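Local structure of pyocyanin demethylase (Mycobacterium fortuitum subsp. fortuitum DSM 46621 = ATCC 6841, 5K21) at the interface of chains A and B. The protein degrades the Pseudomonas aeruginosa toxin pyocyanin as a tautomerizing demethylase, removing its methyl group, and thereby inhibits biofilms of that bacterium. Sequence-based numbering; all coordinates share one arbitrary frame. Chains: chain A/B, Pyocyanin demethylase.

Contact 1: the interface of chains A and B. Residues chain A 36, 63-66; chain B 23-25, 41, 43.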
loop_
_atom_site.group_PDB
_atom_site.type_symbol
_atom_site.label_atom_id
_atom_site.label_comp_id
_atom_site.label_asym_id
_atom_site.label_seq_id
_atom_site.Cartn_x
_atom_site.Cartn_y
_atom_site.Cartn_z
ATOM N N VAL A 36 1.180 -1.179 -18.154
ATOM C CA VAL A 36 0.395 -0.886 -16.966
ATOM C C VAL A 36 -0.167 -2.173 -16.404
ATOM O O VAL A 36 -0.732 -2.994 -17.136
ATOM C CB VAL A 36 -0.706 0.125 -17.304
ATOM C CG1 VAL A 36 -1.612 -0.410 -18.387
ATOM C CG2 VAL A 36 -1.473 0.502 -16.037
ATOM N N THR A 63 2.288 1.735 -13.146
ATOM C CA THR A 63 1.095 2.537 -13.339
ATOM C C THR A 63 1.005 3.164 -14.704
ATOM O O THR A 63 -0.090 3.502 -15.164
ATOM C CB THR A 63 1.070 3.634 -12.284
ATOM O OG1 THR A 63 2.274 4.415 -12.383
ATOM C CG2 THR A 63 0.945 3.001 -10.899
ATOM N N ASN A 64 2.147 3.362 -15.355
ATOM C CA ASN A 64 2.192 4.053 -16.635
ATOM C C ASN A 64 3.501 3.682 -17.307
ATOM O O ASN A 64 4.570 3.864 -16.714
ATOM C CB ASN A 64 2.091 5.551 -16.420
ATOM C CG ASN A 64 1.863 6.304 -17.694
ATOM O OD1 ASN A 64 2.797 6.538 -18.458
ATOM N ND2 ASN A 64 0.612 6.670 -17.955
ATOM N N VAL A 65 3.427 3.164 -18.525
ATOM C CA VAL A 65 4.623 2.753 -19.255
ATOM C C VAL A 65 4.542 3.394 -20.624
ATOM O O VAL A 65 3.549 3.216 -21.341
ATOM C CB VAL A 65 4.765 1.226 -19.369
ATOM C CG1 VAL A 65 6.073 0.868 -20.106
ATOM C CG2 VAL A 65 4.682 0.603 -17.997
ATOM N N THR A 66 5.546 4.180 -20.953
ATOM C CA THR A 66 5.770 4.668 -22.306
ATOM C C THR A 66 7.151 4.186 -22.741
ATOM O O THR A 66 7.918 3.681 -21.914
ATOM C CB THR A 66 5.719 6.192 -22.365
ATOM O OG1 THR A 66 6.803 6.704 -21.592
ATOM C CG2 THR A 66 4.410 6.722 -21.793
ATOM N N GLN B 23 -3.433 5.484 -18.280
ATOM C CA GLN B 23 -3.332 4.055 -18.572
ATOM C C GLN B 23 -3.973 3.282 -17.427
ATOM O O GLN B 23 -3.863 3.663 -16.267
ATOM C CB GLN B 23 -1.877 3.598 -18.756
ATOM C CG GLN B 23 -1.180 4.264 -19.917
ATOM C CD GLN B 23 0.254 3.814 -20.111
ATOM O OE1 GLN B 23 0.728 2.913 -19.434
ATOM N NE2 GLN B 23 0.962 4.460 -21.041
ATOM N N VAL B 24 -4.618 2.170 -17.760
ATOM C CA VAL B 24 -5.330 1.383 -16.763
ATOM C C VAL B 24 -5.214 -0.085 -17.118
ATOM O O VAL B 24 -5.274 -0.454 -18.294
ATOM C CB VAL B 24 -6.813 1.789 -16.680
ATOM C CG1 VAL B 24 -7.552 0.912 -15.656
ATOM C CG2 VAL B 24 -6.950 3.294 -16.372
ATOM N N ALA B 25 -5.019 -0.913 -16.096
ATOM C CA ALA B 25 -5.138 -2.360 -16.219
ATOM C C ALA B 25 -6.152 -2.861 -15.204
ATOM O O ALA B 25 -6.016 -2.591 -14.008
ATOM C CB ALA B 25 -3.790 -3.064 -16.002
ATOM N N ILE B 41 -4.908 -1.304 -11.637
ATOM C CA ILE B 41 -3.709 -0.486 -11.522
ATOM C C ILE B 41 -3.837 0.618 -12.565
ATOM O O ILE B 41 -4.258 0.355 -13.694
ATOM C CB ILE B 41 -2.430 -1.330 -11.714
ATOM C CG1 ILE B 41 -2.331 -2.362 -10.570
ATOM C CG2 ILE B 41 -1.191 -0.448 -11.726
ATOM C CD1 ILE B 41 -1.295 -3.444 -10.750
ATOM N N SER B 43 -3.085 5.059 -13.862
ATOM C CA SER B 43 -2.439 6.358 -13.823
ATOM C C SER B 43 -3.396 7.356 -14.445
ATOM O O SER B 43 -4.233 6.993 -15.279
ATOM C CB SER B 43 -1.093 6.375 -14.577
ATOM O OG SER B 43 -1.224 5.891 -15.909
HETATM O O HOH W 1 1.228 0.512 -20.560
#
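The side chain of B:Gln23 leaves its strand with CG anti to the carbonyl carbon (chi1 -62°) and then runs fully extended, which carries its terminal amide across to the backbone of A:Val65. There the amide bonds twice: its carbonyl OE1 accepts from A:Val65 N at 2.9 Å, and its NE2 donates to A:Val65 O at 2.9 Å, the donor lying well above the plane of that carbonyl. Both groups of the glutamine amide are thus used on the backbone N-H and carbonyl of one residue. The amide of A:Asn64 stacks on that of B:Gln23, the two planes 18° apart, and its ND2 gives an in-plane hydrogen bond of 2.9 Å to B:Ser43 OG. The same hydroxyl donates to A:Thr63 O at 2.7 Å, from above the carbonyl plane. B:Gln23 OE1 also holds water 1, which meets A:Val36 N at 2.9 Å. Beside this polar network A:Val36 lies against strands 13-27 and 39-48 of chain B, CG1 over the carbonyl of B:Val24 and CG2 3.6 Å from B:Ile41 O. The patch ties the end of strand 51-66 in one subunit to two strands of its neighbour, chain B, and so may help hold the deposited trimer together.

Contact 2: the interface of chains A and B. Residues chain A 37-39, 61-63; chain B 27, 39, 41, 61.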
loop_
_atom_site.group_PDB
_atom_site.type_symbol
_atom_site.label_atom_id
_atom_site.label_comp_id
_atom_site.label_asym_id
_atom_site.label_seq_id
_atom_site.Cartn_x
_atom_site.Cartn_y
_atom_site.Cartn_z
ATOM N N GLY A 37 -0.008 -2.354 -15.094
ATOM C CA GLY A 37 -0.552 -3.491 -14.387
ATOM C C GLY A 37 0.446 -4.577 -14.054
ATOM O O GLY A 37 0.147 -5.445 -13.211
ATOM N N ASP A 38 1.634 -4.534 -14.628
ATOM C CA ASP A 38 2.646 -5.483 -14.217
ATOM C C ASP A 38 3.074 -5.148 -12.797
ATOM O O ASP A 38 2.808 -4.059 -12.277
ATOM C CB ASP A 38 3.847 -5.455 -15.167
ATOM C CG ASP A 38 3.510 -5.968 -16.566
ATOM O OD1 ASP A 38 2.466 -6.634 -16.762
ATOM O OD2 ASP A 38 4.307 -5.722 -17.494
ATOM N N MET A 39 3.703 -6.106 -12.139
ATOM C CA MET A 39 4.050 -5.871 -10.752
ATOM C C MET A 39 5.237 -6.731 -10.379
ATOM O O MET A 39 5.377 -7.866 -10.857
ATOM C CB MET A 39 2.860 -6.138 -9.826
ATOM C CG MET A 39 2.420 -7.524 -9.688
ATOM S SD MET A 39 0.996 -7.458 -8.575
ATOM C CE MET A 39 -0.277 -7.005 -9.728
ATOM N N PHE A 61 4.046 -1.526 -8.556
ATOM C CA PHE A 61 2.998 -1.657 -9.556
ATOM C C PHE A 61 3.282 -0.681 -10.687
ATOM O O PHE A 61 3.441 0.521 -10.445
ATOM C CB PHE A 61 1.635 -1.378 -8.937
ATOM C CG PHE A 61 1.388 -2.123 -7.669
ATOM C CD1 PHE A 61 1.787 -1.609 -6.452
ATOM C CD2 PHE A 61 0.758 -3.346 -7.700
ATOM C CE1 PHE A 61 1.553 -2.307 -5.276
ATOM C CE2 PHE A 61 0.516 -4.047 -6.527
ATOM C CZ PHE A 61 0.923 -3.524 -5.320
ATOM N N PHE A 62 3.327 -1.184 -11.920
ATOM C CA PHE A 62 3.563 -0.323 -13.076
ATOM C C PHE A 62 2.280 0.433 -13.389
ATOM O O PHE A 62 1.282 -0.158 -13.797
ATOM C CB PHE A 62 4.035 -1.126 -14.287
ATOM C CG PHE A 62 5.408 -1.655 -14.136
ATOM C CD1 PHE A 62 5.636 -2.799 -13.408
ATOM C CD2 PHE A 62 6.483 -0.979 -14.673
ATOM C CE1 PHE A 62 6.902 -3.273 -13.226
ATOM C CE2 PHE A 62 7.770 -1.465 -14.511
ATOM C CZ PHE A 62 7.979 -2.608 -13.787
ATOM N N THR A 63 2.288 1.735 -13.146
ATOM C CA THR A 63 1.095 2.537 -13.339
ATOM C C THR A 63 1.005 3.164 -14.704
ATOM O O THR A 63 -0.090 3.502 -15.164
ATOM C CB THR A 63 1.070 3.634 -12.284
ATOM O OG1 THR A 63 2.274 4.415 -12.383
ATOM C CG2 THR A 63 0.945 3.001 -10.899
ATOM N N HIS B 27 -7.098 -6.197 -13.668
ATOM C CA HIS B 27 -6.710 -7.596 -13.550
ATOM C C HIS B 27 -7.917 -8.402 -13.081
ATOM O O HIS B 27 -8.396 -8.228 -11.954
ATOM C CB HIS B 27 -5.563 -7.753 -12.563
ATOM C CG HIS B 27 -4.260 -7.192 -13.040
ATOM N ND1 HIS B 27 -3.848 -7.258 -14.356
ATOM C CD2 HIS B 27 -3.274 -6.546 -12.367
ATOM C CE1 HIS B 27 -2.667 -6.673 -14.473
ATOM N NE2 HIS B 27 -2.289 -6.250 -13.282
ATOM N N MET B 39 -8.064 -6.687 -9.279
ATOM C CA MET B 39 -7.241 -5.523 -8.993
ATOM C C MET B 39 -7.180 -4.604 -10.191
ATOM O O MET B 39 -7.111 -5.063 -11.336
ATOM C CB MET B 39 -5.848 -6.023 -8.608
ATOM C CG MET B 39 -4.806 -5.013 -8.318
ATOM S SD MET B 39 -3.243 -5.904 -8.194
ATOM C CE MET B 39 -3.665 -7.328 -7.237
ATOM N N ILE B 41 -4.908 -1.304 -11.637
ATOM C CA ILE B 41 -3.709 -0.486 -11.522
ATOM C C ILE B 41 -3.837 0.618 -12.565
ATOM O O ILE B 41 -4.258 0.355 -13.694
ATOM C CB ILE B 41 -2.430 -1.330 -11.714
ATOM C CG1 ILE B 41 -2.331 -2.362 -10.570
ATOM C CG2 ILE B 41 -1.191 -0.448 -11.726
ATOM C CD1 ILE B 41 -1.295 -3.444 -10.750
ATOM N N PHE B 61 -7.615 -2.873 -4.875
ATOM C CA PHE B 61 -7.773 -4.304 -4.631
ATOM C C PHE B 61 -9.208 -4.565 -4.205
ATOM O O PHE B 61 -9.686 -3.947 -3.250
ATOM C CB PHE B 61 -6.816 -4.770 -3.535
ATOM C CG PHE B 61 -5.399 -4.331 -3.743
ATOM C CD1 PHE B 61 -4.956 -3.107 -3.272
ATOM C CD2 PHE B 61 -4.515 -5.136 -4.422
ATOM C CE1 PHE B 61 -3.632 -2.689 -3.500
ATOM C CE2 PHE B 61 -3.203 -4.739 -4.646
ATOM C CZ PHE B 61 -2.759 -3.517 -4.171
#
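B:Ile41 and A:Phe61 cross at about a right angle, the CD1 methyl of the isoleucine lying near the rim of the phenyl ring, 3.7 Å from its CD2. CG1 of B:Ile41 stands anti to the carbonyl carbon (chi1 -64°) and the chain continues nearly extended, which sends CD1 in among A:Gly37, A:Met39 and A:Phe61. Its other branch, CG2, points to the backbone of A:Phe62. The two copies of Met39 reach toward each other tip to tip although their side chains are folded differently: CG of A:Met39 sits between the backbone N and the carbonyl carbon, whereas that of B:Met39 is anti to N (chi1 178°). Both chains bend at chi3, and the methyl CE of A:Met39 ends 3.5 Å from SD of B:Met39 and 3.8 Å from B:Ile41 CD1. Farther along, A:Phe61 and B:Phe61 likewise meet tip to tip, with A:Phe61 CZ in the plane of the B:Phe61 ring at its edge, so the rings touch without stacking face to face. On the other flank of this apolar cluster, the imidazole of B:His27 turns its edge to the loop of chain A that precedes strand 39-48, next to the calcium ligand A:Asp38. B:His27 NE2 donates to the backbone carbonyl A:Gly37 O at 2.6 Å; the acceptor lies close to the ring plane, while the donor is tilted 34° from the plane of the carbonyl.

Contact 3: the interface of chains A and B. Residues chain A 63, 71, 73, 88, 90; chain B 55-58, 77, 84.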
loop_
_atom_site.group_PDB
_atom_site.type_symbol
_atom_site.label_atom_id
_atom_site.label_comp_id
_atom_site.label_asym_id
_atom_site.label_seq_id
_atom_site.Cartn_x
_atom_site.Cartn_y
_atom_site.Cartn_z
ATOM N N THR A 63 2.288 1.735 -13.146
ATOM C CA THR A 63 1.095 2.537 -13.339
ATOM C C THR A 63 1.005 3.164 -14.704
ATOM O O THR A 63 -0.090 3.502 -15.164
ATOM C CB THR A 63 1.070 3.634 -12.284
ATOM O OG1 THR A 63 2.274 4.415 -12.383
ATOM C CG2 THR A 63 0.945 3.001 -10.899
ATOM N N MET A 71 6.752 3.980 -15.254
ATOM C CA MET A 71 6.437 4.548 -13.949
ATOM C C MET A 71 5.874 3.465 -13.041
ATOM O O MET A 71 4.987 2.715 -13.452
ATOM C CB MET A 71 5.428 5.680 -14.128
ATOM C CG MET A 71 5.965 6.923 -14.826
ATOM S SD MET A 71 7.054 7.917 -13.762
ATOM C CE MET A 71 5.973 8.226 -12.440
ATOM N N TYR A 73 4.389 2.672 -8.968
ATOM C CA TYR A 73 4.052 2.941 -7.575
ATOM C C TYR A 73 4.701 1.835 -6.747
ATOM O O TYR A 73 4.350 0.661 -6.890
ATOM C CB TYR A 73 2.536 2.969 -7.397
ATOM C CG TYR A 73 2.076 2.873 -5.959
ATOM C CD1 TYR A 73 2.584 3.719 -4.994
ATOM C CD2 TYR A 73 1.117 1.946 -5.581
ATOM C CE1 TYR A 73 2.170 3.631 -3.673
ATOM C CE2 TYR A 73 0.681 1.862 -4.260
ATOM C CZ TYR A 73 1.218 2.703 -3.316
ATOM O OH TYR A 73 0.799 2.633 -2.002
ATOM N N ARG A 88 7.664 4.986 0.085
ATOM C CA ARG A 88 6.834 4.810 -1.094
ATOM C C ARG A 88 7.314 5.766 -2.171
ATOM O O ARG A 88 7.884 6.828 -1.885
ATOM C CB ARG A 88 5.347 5.025 -0.778
ATOM C CG ARG A 88 5.001 6.413 -0.330
ATOM C CD ARG A 88 3.568 6.432 0.129
ATOM N NE ARG A 88 2.585 6.439 -0.955
ATOM C CZ ARG A 88 1.310 6.091 -0.790
ATOM N NH1 ARG A 88 0.874 5.682 0.394
ATOM N NH2 ARG A 88 0.458 6.191 -1.791
ATOM N N LEU A 90 6.518 7.123 -6.485
ATOM C CA LEU A 90 5.870 7.084 -7.798
ATOM C C LEU A 90 6.913 7.686 -8.735
ATOM O O LEU A 90 7.046 8.912 -8.831
ATOM C CB LEU A 90 4.554 7.849 -7.809
ATOM C CG LEU A 90 3.845 7.833 -9.157
ATOM C CD1 LEU A 90 3.294 6.430 -9.414
ATOM C CD2 LEU A 90 2.750 8.884 -9.209
ATOM N N TYR B 55 0.211 14.359 -12.245
ATOM C CA TYR B 55 -0.232 13.027 -12.634
ATOM C C TYR B 55 -0.359 12.201 -11.370
ATOM O O TYR B 55 0.049 12.624 -10.283
ATOM C CB TYR B 55 0.738 12.394 -13.633
ATOM C CG TYR B 55 2.165 12.375 -13.151
ATOM C CD1 TYR B 55 2.649 11.311 -12.413
ATOM C CD2 TYR B 55 3.026 13.431 -13.437
ATOM C CE1 TYR B 55 3.944 11.289 -11.971
ATOM C CE2 TYR B 55 4.327 13.424 -12.994
ATOM C CZ TYR B 55 4.781 12.344 -12.260
ATOM O OH TYR B 55 6.075 12.323 -11.804
ATOM N N ASP B 56 -0.930 11.007 -11.512
ATOM C CA ASP B 56 -1.032 10.145 -10.355
ATOM C C ASP B 56 -0.882 8.697 -10.795
ATOM O O ASP B 56 -0.798 8.374 -11.992
ATOM C CB ASP B 56 -2.337 10.383 -9.556
ATOM C CG ASP B 56 -3.602 9.928 -10.287
ATOM O OD1 ASP B 56 -3.563 8.932 -11.058
ATOM O OD2 ASP B 56 -4.652 10.582 -10.077
ATOM N N GLY B 57 -0.751 7.861 -9.783
ATOM C CA GLY B 57 -0.659 6.428 -9.964
ATOM C C GLY B 57 -1.224 5.749 -8.743
ATOM O O GLY B 57 -1.098 6.253 -7.625
ATOM N N GLY B 58 -1.865 4.606 -8.957
ATOM C CA GLY B 58 -2.512 3.949 -7.845
ATOM C C GLY B 58 -2.902 2.529 -8.174
ATOM O O GLY B 58 -2.754 2.056 -9.309
ATOM N N THR B 77 -1.217 7.882 -5.260
ATOM C CA THR B 77 -0.194 8.907 -5.131
ATOM C C THR B 77 -0.403 9.952 -6.205
ATOM O O THR B 77 -0.419 9.635 -7.399
ATOM C CB THR B 77 1.218 8.349 -5.247
ATOM O OG1 THR B 77 1.438 7.405 -4.209
ATOM C CG2 THR B 77 2.267 9.477 -5.144
ATOM N N GLU B 84 4.145 15.678 -3.432
ATOM C CA GLU B 84 3.257 14.545 -3.600
ATOM C C GLU B 84 2.191 14.514 -2.516
ATOM O O GLU B 84 2.372 15.032 -1.416
ATOM C CB GLU B 84 4.050 13.241 -3.561
ATOM C CG GLU B 84 4.938 13.035 -4.800
ATOM C CD GLU B 84 5.672 11.710 -4.755
ATOM O OE1 GLU B 84 5.881 11.105 -5.823
ATOM O OE2 GLU B 84 6.017 11.265 -3.643
HETATM O O HOH W 2 1.620 7.120 -12.722
HETATM O O HOH W 3 4.056 6.813 -3.691
HETATM O O HOH W 4 7.950 9.455 -5.845
#
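A:Leu90 packs on B:Gly57, and A:Met71 on B:Tyr55, where two barrels of the allene oxide cyclase-like family meet. The CD2 methyl of A:Leu90 rests 3.7 Å from B:Gly57 N, with CD1 near the CA of the same glycine and CB against the CG2 methyl of B:Thr77. CG of A:Leu90 is anti to the backbone N (chi1 -180°), which carries the branch point toward chain B; with chi2 at 71° both methyls meet it. A:Met71, bent at its second and third torsions, brings CE to 3.7 Å from CE1 of B:Tyr55, the two side chains crossing at about a right angle. A:Thr63 adds its CG2 methyl over the backbone of B:Gly57 and B:Gly58. Polar bonds border this apolar packing. A:Arg88 NH2 donates to the hydroxyl B:Thr77 OG1 at 2.9 Å, nearly straight (171° at H) and in the guanidinium plane. Water 3 lies at the same guanidinium edge and joins A:Arg88 NE to that hydroxyl, while A:Tyr73 OH sits 3.5 Å above one guanidinium face, toward its rim. Two further waters cross the boundary: water 2 links A:Thr63 OG1 with B:Asp56 O, and water 4 connects A:Leu90 N to the carboxylate oxygen B:Glu84 OE1, 2.6 Å from the water.

The three contacts are neighbouring parts of one interface. The C-alpha centres of contacts 1 and 2 are about 7 Å apart, and contact 3 lies about 10 Å from contact 1 and 11 Å from contact 2. A:Thr63, in strand 51-66, belongs to all three, and B:Ile41 is common to contacts 1 and 2. Strand 51-66 of chain A thus meets different strands of chain B along one continuous surface. The pairing is not an exact two-fold: each chain largely offers different residues, which would be compatible with a ring in the deposited three-copy assembly, though these contacts alone do not show it.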